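Side-chain contacts in phist (Plasmodium falciparum, PDB 4JLE), which binds the virulence factor PfEMP1, probably through its PHIST domain, and comigrates with it to knobs on the surface of the infected red blood cell: residues D9-N12 with K13-K17; V47-S50 with E51-F55; K119-E122 with V123-V127; R129-I132 with E133-K136; F65-S68 with I69-Y73. All coordinates share one frame; numbering follows the deposited sequence.

Contact 1: D9-N12 with K13-K17; sequences DEIN and KCDMK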
# COMPACT_ATOMS: atom_id res chain seq x y z
N ASP B 9 18.05 -18.82 0.83
CA ASP B 9 17.05 -17.99 0.14
C ASP B 9 16.81 -18.52 -1.29
O ASP B 9 15.67 -18.51 -1.76
CB ASP B 9 17.49 -16.51 0.10
CG ASP B 9 17.83 -15.90 1.45
OD1 ASP B 9 17.26 -16.35 2.47
OD2 ASP B 9 18.66 -14.96 1.48
N GLU B 10 17.89 -19.02 -1.96
CA GLU B 10 17.81 -19.59 -3.31
C GLU B 10 17.07 -20.94 -3.28
O GLU B 10 16.22 -21.17 -4.15
CB GLU B 10 19.20 -19.75 -3.96
CG GLU B 10 19.81 -18.44 -4.46
CD GLU B 10 21.33 -18.33 -4.41
OE1 GLU B 10 22.02 -19.36 -4.59
OE2 GLU B 10 21.82 -17.20 -4.21
N ILE B 11 17.39 -21.82 -2.29
CA ILE B 11 16.78 -23.15 -2.11
C ILE B 11 15.28 -22.99 -1.81
O ILE B 11 14.46 -23.64 -2.46
CB ILE B 11 17.51 -24.02 -1.03
CG1 ILE B 11 18.90 -24.43 -1.52
CG2 ILE B 11 16.71 -25.25 -0.64
CD1 ILE B 11 19.95 -24.10 -0.60
N ASN B 12 14.94 -22.09 -0.86
CA ASN B 12 13.56 -21.81 -0.46
C ASN B 12 12.74 -21.28 -1.67
O ASN B 12 11.59 -21.71 -1.82
CB ASN B 12 13.50 -20.86 0.75
CG ASN B 12 13.91 -21.52 2.07
OD1 ASN B 12 14.63 -22.54 2.11
ND2 ASN B 12 13.47 -20.95 3.19
N LYS B 13 13.35 -20.44 -2.57
CA LYS B 13 12.73 -19.89 -3.79
C LYS B 13 12.55 -20.97 -4.88
O LYS B 13 11.50 -20.99 -5.52
CB LYS B 13 13.53 -18.71 -4.37
CG LYS B 13 12.75 -17.89 -5.42
CD LYS B 13 13.65 -17.05 -6.32
CE LYS B 13 13.92 -15.66 -5.77
NZ LYS B 13 14.92 -14.94 -6.60
N CYS B 14 13.57 -21.85 -5.11
CA CYS B 14 13.52 -22.94 -6.11
C CYS B 14 12.41 -23.94 -5.76
O CYS B 14 11.72 -24.47 -6.64
CB CYS B 14 14.86 -23.65 -6.21
SG CYS B 14 16.23 -22.60 -6.79
N ASP B 15 12.27 -24.20 -4.44
CA ASP B 15 11.32 -25.11 -3.81
C ASP B 15 9.90 -24.53 -3.77
O ASP B 15 8.95 -25.28 -3.50
CB ASP B 15 11.82 -25.44 -2.40
CG ASP B 15 13.02 -26.36 -2.47
OD1 ASP B 15 13.39 -26.75 -3.60
OD2 ASP B 15 13.55 -26.72 -1.41
N MET B 16 9.76 -23.22 -4.08
CA MET B 16 8.47 -22.53 -4.11
C MET B 16 8.04 -22.10 -5.53
O MET B 16 6.83 -21.93 -5.73
CB MET B 16 8.48 -21.31 -3.18
CG MET B 16 8.37 -21.69 -1.71
SD MET B 16 7.36 -20.58 -0.72
CE MET B 16 8.36 -19.02 -0.78
N LYS B 17 8.98 -21.91 -6.50
CA LYS B 17 8.69 -21.45 -7.88
C LYS B 17 7.46 -22.18 -8.51
O LYS B 17 7.40 -23.40 -8.51
CB LYS B 17 9.91 -21.61 -8.80
CG LYS B 17 9.99 -20.52 -9.85
CD LYS B 17 10.94 -20.87 -10.99
CE LYS B 17 11.78 -19.69 -11.45
NZ LYS B 17 10.98 -18.55 -12.00

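Contact 2: V47-S50 with E51-F55; sequences VHES and EREKF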
# COMPACT_ATOMS: atom_id res chain seq x y z
N VAL B 47 3.23 -11.27 -13.13
CA VAL B 47 3.44 -9.85 -13.45
C VAL B 47 3.35 -9.02 -12.16
O VAL B 47 4.23 -8.19 -11.96
CB VAL B 47 2.45 -9.36 -14.57
CG1 VAL B 47 2.35 -7.84 -14.63
CG2 VAL B 47 2.87 -9.93 -15.92
N HIS B 48 2.33 -9.27 -11.30
CA HIS B 48 2.19 -8.62 -10.01
C HIS B 48 3.50 -8.80 -9.23
O HIS B 48 4.08 -7.82 -8.75
CB HIS B 48 0.98 -9.18 -9.20
CG HIS B 48 -0.40 -8.88 -9.73
ND1 HIS B 48 -0.66 -7.76 -10.54
CD2 HIS B 48 -1.56 -9.58 -9.57
CE1 HIS B 48 -1.96 -7.83 -10.83
NE2 HIS B 48 -2.55 -8.90 -10.27
N GLU B 49 4.02 -10.04 -9.19
CA GLU B 49 5.24 -10.38 -8.47
C GLU B 49 6.49 -9.68 -9.06
O GLU B 49 7.29 -9.14 -8.29
CB GLU B 49 5.44 -11.90 -8.41
CG GLU B 49 6.55 -12.35 -7.46
CD GLU B 49 6.57 -11.78 -6.05
OE1 GLU B 49 5.49 -11.69 -5.40
OE2 GLU B 49 7.68 -11.44 -5.57
N SER B 50 6.61 -9.65 -10.39
CA SER B 50 7.72 -9.02 -11.09
C SER B 50 7.76 -7.49 -10.83
O SER B 50 8.84 -6.92 -10.59
CB SER B 50 7.62 -9.29 -12.59
OG SER B 50 8.69 -8.72 -13.31
N GLU B 51 6.58 -6.85 -10.83
CA GLU B 51 6.46 -5.42 -10.61
C GLU B 51 6.75 -5.07 -9.16
O GLU B 51 7.35 -4.04 -8.92
CB GLU B 51 5.09 -4.89 -11.04
CG GLU B 51 4.76 -5.13 -12.52
CD GLU B 51 5.71 -4.76 -13.66
OE1 GLU B 51 6.82 -4.24 -13.40
OE2 GLU B 51 5.33 -5.00 -14.83
N ARG B 52 6.41 -5.97 -8.23
CA ARG B 52 6.65 -5.86 -6.79
C ARG B 52 8.16 -5.89 -6.54
O ARG B 52 8.66 -5.07 -5.79
CB ARG B 52 5.91 -7.02 -6.10
CG ARG B 52 6.06 -7.19 -4.60
CD ARG B 52 5.10 -8.29 -4.16
NE ARG B 52 5.31 -8.77 -2.79
CZ ARG B 52 4.54 -9.67 -2.18
NH1 ARG B 52 3.50 -10.20 -2.81
NH2 ARG B 52 4.81 -10.05 -0.94
N GLU B 53 8.89 -6.80 -7.21
CA GLU B 53 10.35 -6.91 -7.07
C GLU B 53 11.08 -5.72 -7.65
O GLU B 53 12.06 -5.26 -7.06
CB GLU B 53 10.87 -8.17 -7.76
CG GLU B 53 10.58 -9.45 -7.00
CD GLU B 53 10.63 -10.70 -7.85
OE1 GLU B 53 11.28 -10.69 -8.93
OE2 GLU B 53 10.01 -11.71 -7.43
N LYS B 54 10.69 -5.27 -8.85
CA LYS B 54 11.32 -4.17 -9.55
C LYS B 54 11.14 -2.85 -8.78
O LYS B 54 12.06 -2.04 -8.73
CB LYS B 54 10.75 -4.06 -10.98
CG LYS B 54 11.33 -5.07 -11.97
CD LYS B 54 10.71 -4.92 -13.36
CE LYS B 54 11.03 -6.06 -14.30
NZ LYS B 54 9.92 -6.30 -15.26
N PHE B 55 9.95 -2.67 -8.14
CA PHE B 55 9.62 -1.50 -7.33
C PHE B 55 10.61 -1.37 -6.17
O PHE B 55 11.08 -0.27 -5.89
CB PHE B 55 8.15 -1.58 -6.85
CG PHE B 55 7.77 -0.70 -5.68
CD1 PHE B 55 7.52 0.65 -5.85
CD2 PHE B 55 7.61 -1.25 -4.41
CE1 PHE B 55 7.18 1.47 -4.76
CE2 PHE B 55 7.29 -0.43 -3.32
CZ PHE B 55 7.07 0.92 -3.50

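Contact 3: K119-E122 with V123-V127; sequences KFKE and VLEYV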
# COMPACT_ATOMS: atom_id res chain seq x y z
N LYS B 119 -23.70 -11.47 -8.70
CA LYS B 119 -22.26 -11.66 -8.58
C LYS B 119 -21.57 -10.39 -8.02
O LYS B 119 -20.69 -10.50 -7.16
CB LYS B 119 -21.70 -12.01 -9.98
CG LYS B 119 -20.21 -12.36 -10.01
CD LYS B 119 -19.63 -12.20 -11.42
CE LYS B 119 -19.61 -13.47 -12.25
NZ LYS B 119 -18.72 -13.35 -13.43
N PHE B 120 -21.96 -9.21 -8.52
CA PHE B 120 -21.41 -7.94 -8.07
C PHE B 120 -21.71 -7.73 -6.58
O PHE B 120 -20.83 -7.35 -5.82
CB PHE B 120 -21.97 -6.77 -8.91
CG PHE B 120 -21.53 -5.42 -8.40
CD1 PHE B 120 -20.23 -4.96 -8.61
CD2 PHE B 120 -22.39 -4.62 -7.66
CE1 PHE B 120 -19.82 -3.73 -8.12
CE2 PHE B 120 -21.98 -3.38 -7.16
CZ PHE B 120 -20.70 -2.94 -7.40
N LYS B 121 -22.97 -8.01 -6.17
CA LYS B 121 -23.49 -7.90 -4.81
C LYS B 121 -22.74 -8.88 -3.88
O LYS B 121 -22.40 -8.51 -2.76
CB LYS B 121 -24.99 -8.19 -4.83
CG LYS B 121 -25.75 -7.69 -3.62
CD LYS B 121 -27.26 -7.87 -3.82
CE LYS B 121 -27.96 -8.52 -2.64
NZ LYS B 121 -28.08 -7.60 -1.48
N GLU B 122 -22.45 -10.10 -4.37
CA GLU B 122 -21.70 -11.11 -3.62
C GLU B 122 -20.28 -10.61 -3.32
O GLU B 122 -19.84 -10.69 -2.17
CB GLU B 122 -21.62 -12.43 -4.39
CG GLU B 122 -22.88 -13.27 -4.34
CD GLU B 122 -22.92 -14.42 -5.33
OE1 GLU B 122 -21.86 -14.87 -5.82
OE2 GLU B 122 -24.05 -14.89 -5.61
N VAL B 123 -19.57 -10.09 -4.35
CA VAL B 123 -18.21 -9.56 -4.24
C VAL B 123 -18.20 -8.40 -3.23
O VAL B 123 -17.35 -8.37 -2.33
CB VAL B 123 -17.65 -9.14 -5.61
CG1 VAL B 123 -16.35 -8.36 -5.47
CG2 VAL B 123 -17.44 -10.37 -6.51
N LEU B 124 -19.17 -7.49 -3.36
CA LEU B 124 -19.34 -6.32 -2.51
C LEU B 124 -19.58 -6.71 -1.05
O LEU B 124 -18.98 -6.11 -0.17
CB LEU B 124 -20.52 -5.50 -3.05
CG LEU B 124 -20.58 -4.04 -2.67
CD1 LEU B 124 -19.42 -3.24 -3.28
CD2 LEU B 124 -21.88 -3.45 -3.13
N GLU B 125 -20.41 -7.73 -0.80
CA GLU B 125 -20.69 -8.22 0.55
C GLU B 125 -19.44 -8.82 1.18
O GLU B 125 -19.22 -8.63 2.36
CB GLU B 125 -21.86 -9.22 0.53
CG GLU B 125 -23.21 -8.51 0.48
CD GLU B 125 -24.46 -9.32 0.15
OE1 GLU B 125 -24.36 -10.39 -0.49
OE2 GLU B 125 -25.56 -8.83 0.49
N TYR B 126 -18.59 -9.49 0.38
CA TYR B 126 -17.33 -10.08 0.83
C TYR B 126 -16.33 -8.97 1.21
O TYR B 126 -15.69 -9.07 2.26
CB TYR B 126 -16.74 -10.99 -0.26
CG TYR B 126 -15.38 -11.56 0.07
CD1 TYR B 126 -15.26 -12.74 0.81
CD2 TYR B 126 -14.22 -10.96 -0.38
CE1 TYR B 126 -14.01 -13.29 1.10
CE2 TYR B 126 -12.96 -11.51 -0.12
CZ TYR B 126 -12.86 -12.68 0.62
OH TYR B 126 -11.63 -13.21 0.91
N VAL B 127 -16.18 -7.93 0.36
CA VAL B 127 -15.29 -6.79 0.59
C VAL B 127 -15.68 -6.09 1.92
O VAL B 127 -14.79 -5.83 2.74
CB VAL B 127 -15.33 -5.84 -0.63
CG1 VAL B 127 -14.80 -4.44 -0.30
CG2 VAL B 127 -14.57 -6.45 -1.80

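Contact 4: R129-I132 with E133-K136; sequences REWI and EFRK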
# COMPACT_ATOMS: atom_id res chain seq x y z
N ARG B 129 -17.40 -7.39 4.54
CA ARG B 129 -17.14 -8.33 5.65
C ARG B 129 -15.65 -8.37 5.98
O ARG B 129 -15.29 -8.31 7.16
CB ARG B 129 -17.67 -9.75 5.35
CG ARG B 129 -19.12 -9.93 5.80
CD ARG B 129 -19.66 -11.35 5.70
NE ARG B 129 -19.79 -11.81 4.31
CZ ARG B 129 -20.83 -11.56 3.51
NH1 ARG B 129 -21.86 -10.85 3.96
NH2 ARG B 129 -20.85 -12.02 2.27
N GLU B 130 -14.78 -8.41 4.96
CA GLU B 130 -13.32 -8.41 5.11
C GLU B 130 -12.83 -7.11 5.75
O GLU B 130 -11.89 -7.17 6.54
CB GLU B 130 -12.62 -8.61 3.76
CG GLU B 130 -12.76 -10.02 3.20
CD GLU B 130 -12.02 -11.10 3.97
OE1 GLU B 130 -10.77 -11.16 3.86
OE2 GLU B 130 -12.69 -11.89 4.67
N TRP B 131 -13.46 -5.96 5.42
CA TRP B 131 -13.08 -4.68 6.01
C TRP B 131 -13.46 -4.59 7.50
O TRP B 131 -12.72 -3.98 8.27
CB TRP B 131 -13.69 -3.53 5.26
CG TRP B 131 -12.87 -3.07 4.10
CD1 TRP B 131 -13.27 -2.98 2.79
CD2 TRP B 131 -11.52 -2.56 4.14
NE1 TRP B 131 -12.30 -2.37 2.05
CE2 TRP B 131 -11.19 -2.16 2.83
CE3 TRP B 131 -10.55 -2.42 5.16
CZ2 TRP B 131 -9.95 -1.58 2.53
CZ3 TRP B 131 -9.33 -1.85 4.87
CH2 TRP B 131 -9.03 -1.44 3.57
N ILE B 132 -14.58 -5.20 7.90
CA ILE B 132 -15.01 -5.21 9.29
C ILE B 132 -14.00 -6.05 10.08
O ILE B 132 -13.51 -5.60 11.10
CB ILE B 132 -16.48 -5.68 9.44
CG1 ILE B 132 -17.45 -4.61 8.86
CG2 ILE B 132 -16.84 -5.95 10.92
CD1 ILE B 132 -18.91 -5.10 8.60
N GLU B 133 -13.65 -7.21 9.57
CA GLU B 133 -12.67 -8.15 10.12
C GLU B 133 -11.27 -7.50 10.22
O GLU B 133 -10.60 -7.65 11.25
CB GLU B 133 -12.62 -9.38 9.23
CG GLU B 133 -12.70 -10.70 9.96
CD GLU B 133 -12.40 -11.87 9.04
OE1 GLU B 133 -11.27 -12.41 9.11
OE2 GLU B 133 -13.28 -12.22 8.22
N PHE B 134 -10.86 -6.76 9.17
CA PHE B 134 -9.59 -6.05 9.15
C PHE B 134 -9.55 -5.01 10.29
O PHE B 134 -8.60 -4.99 11.09
CB PHE B 134 -9.34 -5.38 7.77
CG PHE B 134 -8.15 -4.44 7.76
CD1 PHE B 134 -6.86 -4.92 7.50
CD2 PHE B 134 -8.30 -3.07 8.04
CE1 PHE B 134 -5.76 -4.06 7.52
CE2 PHE B 134 -7.20 -2.22 8.09
CZ PHE B 134 -5.94 -2.71 7.85
N ARG B 135 -10.61 -4.18 10.39
CA ARG B 135 -10.72 -3.11 11.39
C ARG B 135 -10.68 -3.63 12.84
O ARG B 135 -9.98 -3.04 13.68
CB ARG B 135 -11.97 -2.28 11.12
CG ARG B 135 -11.74 -1.23 10.03
CD ARG B 135 -12.83 -0.16 10.00
NE ARG B 135 -14.14 -0.74 9.70
CZ ARG B 135 -14.61 -0.91 8.46
NH1 ARG B 135 -13.90 -0.50 7.42
NH2 ARG B 135 -15.79 -1.47 8.27
N LYS B 136 -11.39 -4.75 13.13
CA LYS B 136 -11.39 -5.39 14.45
C LYS B 136 -9.96 -5.83 14.83
O LYS B 136 -9.49 -5.51 15.92
CB LYS B 136 -12.31 -6.62 14.47
CG LYS B 136 -13.76 -6.35 14.83
CD LYS B 136 -14.63 -7.55 14.50
CE LYS B 136 -16.10 -7.23 14.41
NZ LYS B 136 -16.83 -8.27 13.63

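Contact 5: F65-S68 with I69-Y73; sequences FIQS and IVETY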
# COMPACT_ATOMS: atom_id res chain seq x y z
N PHE B 65 21.33 6.40 -3.17
CA PHE B 65 21.66 7.75 -3.59
C PHE B 65 21.61 8.72 -2.39
O PHE B 65 22.52 9.53 -2.24
CB PHE B 65 20.72 8.22 -4.72
CG PHE B 65 20.96 9.64 -5.13
CD1 PHE B 65 22.00 9.96 -5.99
CD2 PHE B 65 20.18 10.67 -4.62
CE1 PHE B 65 22.25 11.29 -6.34
CE2 PHE B 65 20.43 12.00 -4.96
CZ PHE B 65 21.47 12.30 -5.81
N ILE B 66 20.55 8.64 -1.55
CA ILE B 66 20.39 9.53 -0.39
C ILE B 66 21.50 9.25 0.65
O ILE B 66 21.89 10.17 1.39
CB ILE B 66 18.94 9.46 0.20
CG1 ILE B 66 17.86 9.77 -0.88
CG2 ILE B 66 18.74 10.37 1.43
CD1 ILE B 66 17.98 11.15 -1.67
N GLN B 67 22.05 8.03 0.65
CA GLN B 67 23.13 7.63 1.55
C GLN B 67 24.36 8.50 1.31
O GLN B 67 25.01 8.86 2.28
CB GLN B 67 23.45 6.13 1.41
CG GLN B 67 24.44 5.58 2.45
CD GLN B 67 24.05 5.84 3.88
OE1 GLN B 67 22.88 5.77 4.26
NE2 GLN B 67 25.03 6.12 4.72
N SER B 68 24.61 8.89 0.05
CA SER B 68 25.73 9.77 -0.35
C SER B 68 25.63 11.16 0.31
O SER B 68 26.66 11.72 0.68
CB SER B 68 25.79 9.91 -1.87
OG SER B 68 24.77 10.73 -2.41
N ILE B 69 24.40 11.69 0.45
CA ILE B 69 24.12 12.99 1.06
C ILE B 69 24.22 12.83 2.59
O ILE B 69 24.72 13.73 3.27
CB ILE B 69 22.71 13.53 0.61
CG1 ILE B 69 22.58 13.58 -0.95
CG2 ILE B 69 22.38 14.90 1.28
CD1 ILE B 69 21.17 13.81 -1.51
N VAL B 70 23.76 11.67 3.11
CA VAL B 70 23.79 11.34 4.54
C VAL B 70 25.24 11.39 5.05
O VAL B 70 25.51 12.04 6.07
CB VAL B 70 23.12 9.98 4.84
CG1 VAL B 70 23.48 9.47 6.23
CG2 VAL B 70 21.61 10.07 4.68
N GLU B 71 26.17 10.76 4.30
CA GLU B 71 27.60 10.69 4.59
C GLU B 71 28.28 12.05 4.39
O GLU B 71 29.13 12.40 5.20
CB GLU B 71 28.27 9.61 3.73
CG GLU B 71 27.79 8.22 4.13
CD GLU B 71 28.57 7.02 3.61
OE1 GLU B 71 29.81 7.12 3.49
OE2 GLU B 71 27.94 5.96 3.39
N THR B 72 27.88 12.82 3.36
CA THR B 72 28.45 14.15 3.11
C THR B 72 28.17 15.08 4.30
O THR B 72 29.08 15.77 4.76
CB THR B 72 27.92 14.73 1.80
OG1 THR B 72 28.34 13.90 0.71
CG2 THR B 72 28.38 16.17 1.55
N TYR B 73 26.94 15.07 4.82
CA TYR B 73 26.54 15.97 5.90
C TYR B 73 26.54 15.31 7.28
O TYR B 73 26.12 15.96 8.25
CB TYR B 73 25.15 16.57 5.59
CG TYR B 73 25.18 17.48 4.39
CD1 TYR B 73 25.72 18.77 4.47
CD2 TYR B 73 24.77 17.03 3.14
CE1 TYR B 73 25.81 19.59 3.34
CE2 TYR B 73 24.84 17.85 2.01
CZ TYR B 73 25.36 19.13 2.12
OH TYR B 73 25.45 19.92 0.99

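Contact 1: D9-N12 with K13-K17
Ile11 and Asp15 touch where helix 7-14, the short helix near the N-terminus of the chain, runs out: Ile11 is on the helix, Asp15 in the turn that follows, and every touching residue is exposed. Their side chains run side by side in the same direction, and methyl CG2 of Ile11 lies 3.6 Å from OD2 of Asp15. Chi1 of Ile11 (-69°, to CG1) leaves CG2 anti to N, on the carbonyl side, where Asp15 follows one turn on. The Asp15 carboxylate folds back over the same turn, its carbon CG 3.1 Å from Ile11 O. Neither carboxylate oxygen is hydrogen-bonded to that carbonyl, acceptor facing acceptor. What satisfies Ile11 O is the Asp15 amide, with N 3.0 Å away and an N-H...O angle of 153°. In Met16, chi1 of -76° sets CG beside the backbone N, 3.2 Å from Asn12 O; the bends at chi2 and chi3 only turn the sulfur and the end methyl. An acetate ion, probably from the crystallisation liquor, lies about 5 Å from this side chain.

Behind these side chains stand the other backbone bonds. Cys14 N donates to Glu10 O at 2.9 Å, and Lys13 N to Asp9 O at 3.1 Å. Outside the two segments, Lys17 NZ donates to the carbonyl of Tyr19. Lys17 is itself tied back by its amide, with N 2.9 Å from Lys13 O.

Contact 2: V47-S50 with E51-F55
Glu49 meets both Arg52 and Glu53 on one turn of helix 37-72, a long helix of the three-helix bundle of the PHIST domain. The charged contacts come first. OE1 of Glu49 stands 3.6 Å from NH1 of Arg52, but well out of the guanidinium plane, and the carboxylate and guanidinium planes are 51° apart. The pair is therefore a salt bridge of charges alone, with no N-H aimed at the oxygen. The other oxygen, OE2 of Glu49, approaches OE2 of Glu53 to 3.0 Å, two acceptors of like charge; such closeness would probably make one of the carboxylates easier to protonate. Glu49 serves both neighbours because its chain, anti to the backbone N at chi1, turns at chi2 (49°) and swings the carboxylate forward, toward the next turn. Glu51 has its strongest polar partner across the dimer, where OE1 forms a salt bridge with NH1 of Arg135 of the second subunit.

Apolar contact is slight: CG1 of Val47 and CG of Glu51 lie 4.2 Å apart, the side chains pointing the same way, and Val47 packs on Leu124 of the second subunit.

Hydrogen bonds make up the rest. Glu51 N donates to Val47 O at 2.9 Å with an angle of 159°, and Lys54 N to Ser50 O at 3.0 Å. The lysine stem passes over the same carbonyl, CG 3.4 Å from Ser50 O, before NZ makes a weak bond to Ser50 OG at 3.3 Å.

Contact 3: K119-E122 with V123-V127
Phe120 and Leu124 are brought together by their first torsions: Phe120 has CG anti to its backbone N (chi1 175°), and Leu124 carries CG likewise (chi1 -158°). Leaving the backbone on the same pattern one turn apart, the two side chains cross at an angle, and CE2 of the ring meets methyl CD2 of Leu124 at 4.0 Å. The methyl comes at a slant to the ring, in an apolar contact.

Lys121 and Glu125 pair on another side of the helix. The lysine chain bends at its third and fourth torsions, whereas the glutamate starts out beside its own N and then extends. NZ of Lys121 consequently reaches OE2 of Glu125 at 3.4 Å, a salt bridge whose hydrogen bond is weak. The stem of the glutamate is set more closely: its CG lies 3.3 Å from Lys121 O, next to the bond that Glu125 N makes to that carbonyl at 2.9 Å.

These residues lie near the start of helix 117-163, part of the three-helix bundle of the PHIST domain, and its apolar face is packed on helices of the second subunit. Phe44 of that subunit stands edge-to-face with Phe120, and its Ile28 packs on Leu124. Tyr126, further along, stacks its ring on Tyr105 of the second subunit.

Val123 is also buried, and its amide gives a nearly straight bond, N to Lys119 O at 3.1 Å with an angle of 165°. Methyl CG2 of Val123 sits close to the same oxygen, 3.3 Å from Lys119 O.

Contact 4: R129-I132 with E133-K136
Arg135 meets the carbonyl of Trp131 twice. Trp131 O accepts the backbone N-H of Arg135 at 3.0 Å with an angle of 163°, and it also lies over the centre of the Arg135 guanidinium, 3.6 Å from CZ. Contact over that face uses no N-H of the guanidinium: NH1 forms a salt bridge with Glu51 OE1 of the second subunit, and NH2 is hydrogen-bonded as well. A bend at chi3 lays the flat group back over the turn.

Trp131 also meets Phe134, in an offset edge-to-face pair: the edge of the indole's six-membered ring is turned to the face of Phe134, the planes at 88° and CZ3 of Trp131 3.5 Å from CD2 of Phe134. Both rings lie on the face of helix 117-163 that packs against the second subunit in the helical bundle, Phe134 on its Gln98 and Trp131 on its Glu51.

Further backbone acceptors are filled in turn: Arg129 O by Glu133 N at 3.1 Å, Glu130 O by Phe134 N at 2.9 Å, Ile132 O by Lys136 N at 3.1 Å. Two carboxylates of like charge lie side by side, planes 84° apart, with OE2 of Glu130 3.6 Å from OE2 of Glu133. Lys136 runs beside Ile132, NZ 3.6 Å from methyl CG2 of Ile132.

Contact 5: F65-S68 with I69-Y73
Gln67 and Glu71 cross one turn apart, amide and carboxylate planes 60° to each other, and meet through one bond. NE2 of Gln67 donates to OE2 of Glu71 at 3.2 Å with an angle of 169°; the oxygen lies in the amide plane and is approached from its anti side. The other end of the amide is used as well, since OE1 of Gln67 accepts from Lys80 NZ.

Phe65 and Ile69 are turned across each other, with CE2 of the ring 4.0 Å from methyl CD1 of Ile69. That methyl also meets CD1 of Ile66 at 4.2 Å. Lys143 of the second subunit makes a cation-pi contact with Phe65, and its Leu146 packs on Ile66.

Two hydroxyls bend back onto main-chain carbonyls. Ser68 holds OG between its N and carbonyl carbon (chi1 74°), 2.6 Å from Phe65 O, which also accepts Ser68 N. The regular i to i+4 bond is missing there: Ile69 N stays 3.9 Å from Phe65 O and bonds weakly to Ile66 O. Thr72 OG1 reaches Ser68 O at 2.8 Å, Thr72 N from the opposite face of the carbonyl. Such hydroxyl-to-carbonyl bonds are familiar in alpha helices, here in the last turns of helix 37-72, before the connection to helix 77-110.

Overall arrangement
Contact 1 is the outlier: wholly exposed, on the short helix 7-14, and held mainly by backbone bonds. The other four belong to the long helices and all touch the second subunit. Contacts 2 and 5 share helix 37-72, partly buried, with centres 28 Å apart. Contacts 3 and 4 adjoin in sequence on helix 117-163, but contact 3 is partly buried and contact 4 lies largely at the surface, Trp131 excepted. Contact 2 is rich in charge, contact 5 combines apolar side chains with hydroxyl and amide bonds, contact 3 sets a Phe-Leu pair beside a salt bridge, and contact 4 has an edge-to-face aromatic pair. The Glu51-Arg135 salt bridge joins contact 2 of one subunit to contact 4 of the other.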